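Local coordinates for acyl-[acyl-carrier-protein]--UDP-N-acetylglucosamine O-acyltransferase (Helicobacter pylori, PDB 1J2Z) that transfers a (3R)-hydroxyacyl chain from acyl carrier protein to UDP-N-acetylglucosamine, the first step of lipid A biosynthesis, at residues A212-K215 and R216-R219. Sequence-based numbering, arbitrary orientation.
Sequences ALYK and RLFR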
loop_
_atom_site.group_PDB
_atom_site.type_symbol
_atom_site.label_atom_id
_atom_site.label_comp_id
_atom_site.label_asym_id
_atom_site.label_seq_id
_atom_site.Cartn_x
_atom_site.Cartn_y
_atom_site.Cartn_z
ATOM N N ALA A 212 -36.797 3.729 7.511
ATOM C CA ALA A 212 -37.975 4.031 6.714
ATOM C C ALA A 212 -37.653 5.091 5.675
ATOM O O ALA A 212 -37.983 4.942 4.499
ATOM C CB ALA A 212 -39.108 4.513 7.622
ATOM N N LEU A 213 -36.999 6.161 6.118
ATOM C CA LEU A 213 -36.628 7.264 5.239
ATOM C C LEU A 213 -35.852 6.765 4.021
ATOM O O LEU A 213 -36.200 7.065 2.880
ATOM C CB LEU A 213 -35.761 8.273 5.999
ATOM C CG LEU A 213 -35.772 9.741 5.554
ATOM C CD1 LEU A 213 -34.485 10.400 6.022
ATOM C CD2 LEU A 213 -35.904 9.870 4.050
ATOM N N TYR A 214 -34.791 6.006 4.269
ATOM C CA TYR A 214 -33.972 5.493 3.181
ATOM C C TYR A 214 -34.728 4.527 2.281
ATOM O O TYR A 214 -34.507 4.498 1.068
ATOM C CB TYR A 214 -32.710 4.829 3.738
ATOM C CG TYR A 214 -31.587 5.806 4.026
ATOM C CD1 TYR A 214 -30.955 5.830 5.270
ATOM C CD2 TYR A 214 -31.133 6.687 3.042
ATOM C CE1 TYR A 214 -29.901 6.704 5.524
ATOM C CE2 TYR A 214 -30.080 7.564 3.286
ATOM C CZ TYR A 214 -29.468 7.568 4.526
ATOM O OH TYR A 214 -28.421 8.428 4.764
ATOM N N LYS A 215 -35.622 3.738 2.865
ATOM C CA LYS A 215 -36.397 2.792 2.075
ATOM C C LYS A 215 -37.251 3.547 1.060
ATOM O O LYS A 215 -37.379 3.133 -0.091
ATOM C CB LYS A 215 -37.262 1.928 2.997
ATOM C CG LYS A 215 -36.422 0.979 3.847
ATOM C CD LYS A 215 -37.212 0.253 4.927
ATOM C CE LYS A 215 -36.276 -0.622 5.768
ATOM N NZ LYS A 215 -36.945 -1.273 6.928
ATOM N N ARG A 216 -37.814 4.673 1.483
ATOM C CA ARG A 216 -38.639 5.480 0.592
ATOM C C ARG A 216 -37.772 6.264 -0.387
ATOM O O ARG A 216 -38.120 6.406 -1.560
ATOM C CB ARG A 216 -39.516 6.434 1.405
ATOM C CG ARG A 216 -40.627 5.719 2.160
ATOM C CD ARG A 216 -41.511 6.677 2.939
ATOM N NE ARG A 216 -40.853 7.201 4.131
ATOM C CZ ARG A 216 -40.547 8.481 4.303
ATOM N NH1 ARG A 216 -40.843 9.355 3.352
ATOM N NH2 ARG A 216 -39.956 8.886 5.421
ATOM N N LEU A 217 -36.633 6.755 0.094
ATOM C CA LEU A 217 -35.724 7.520 -0.751
ATOM C C LEU A 217 -35.171 6.703 -1.905
ATOM O O LEU A 217 -35.039 7.207 -3.027
ATOM C CB LEU A 217 -34.550 8.063 0.069
ATOM C CG LEU A 217 -34.801 9.324 0.895
ATOM C CD1 LEU A 217 -33.553 9.661 1.698
ATOM C CD2 LEU A 217 -35.181 10.475 -0.034
ATOM N N PHE A 218 -34.850 5.443 -1.635
ATOM C CA PHE A 218 -34.278 4.593 -2.663
ATOM C C PHE A 218 -35.241 3.757 -3.489
ATOM O O PHE A 218 -34.855 2.724 -4.040
ATOM C CB PHE A 218 -33.194 3.699 -2.057
ATOM C CG PHE A 218 -31.937 4.442 -1.705
ATOM C CD1 PHE A 218 -31.630 4.734 -0.383
ATOM C CD2 PHE A 218 -31.069 4.871 -2.706
ATOM C CE1 PHE A 218 -30.478 5.442 -0.059
ATOM C CE2 PHE A 218 -29.914 5.580 -2.393
ATOM C CZ PHE A 218 -29.619 5.865 -1.065
ATOM N N ARG A 219 -36.494 4.192 -3.579
ATOM C CA ARG A 219 -37.459 3.477 -4.405
ATOM C C ARG A 219 -37.030 3.772 -5.838
ATOM O O ARG A 219 -36.527 4.856 -6.136
ATOM C CB ARG A 219 -38.880 3.980 -4.144
ATOM C CG ARG A 219 -39.490 3.397 -2.884
ATOM C CD ARG A 219 -40.780 4.090 -2.494
ATOM N NE ARG A 219 -41.354 3.505 -1.283
ATOM C CZ ARG A 219 -42.341 4.052 -0.580
ATOM N NH1 ARG A 219 -42.869 5.207 -0.967
ATOM N NH2 ARG A 219 -42.795 3.448 0.512
#
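Leu213 and Leu217, one helical turn apart, meet methyl to methyl, Leu213 CD2 only 3.3 Å from Leu217 CD1, a tight fit for two carbons. Leu213 owes this reach to its CG standing anti to the backbone N (chi1 -153°), which carries CD2 towards the following turn. Branched and wholly apolar, both leucines suit the buried side of the helix, where they pack on Ile244 of helix 239-250.

The aromatic pair Tyr214 and Phe218 runs alongside, rim against rim. Tyr214 CD2 lies 3.4 Å from Phe218 CE1; the planes are turned by 26°, but the rings are displaced and neither lies over the other's face. Tyrosine serves this buried place because its hydroxyl is hydrogen-bonded to the carbonyl O of Pro179, tying the helix to the loop between strands 172-173 and 181-184. The flat, apolar Phe218 ring fits beside it and meets Leu224 of helix 224-234.

Ala212 to Leu217 end helix 204-217, and Phe218 and Arg219 lead out of it, in the helical C-terminal region that follows the left-handed parallel beta-helix of this hexapeptide-repeat acyltransferase. Ordinary i to i+4 backbone bonds hold the last turn: Arg216 N to Ala212 O (3.0 Å), Leu217 N to Leu213 O (2.8 Å) and Phe218 N to Tyr214 O (2.9 Å). The last is donated by the first residue to leave helical geometry, and Tyr214 O also sits at the edge of the Phe218 ring, 3.2 Å from CD1.

On the more exposed side, Arg216 bends at chi3 (-74°) and folds back along the preceding turn, bringing NH2 to 3.7 Å from Leu213 CA. Long and flexible, this arginine keeps its apolar stem against the helix, CG 3.6 Å from Ala212 O, while its charged end reaches Glu231 in a salt bridge through NH1.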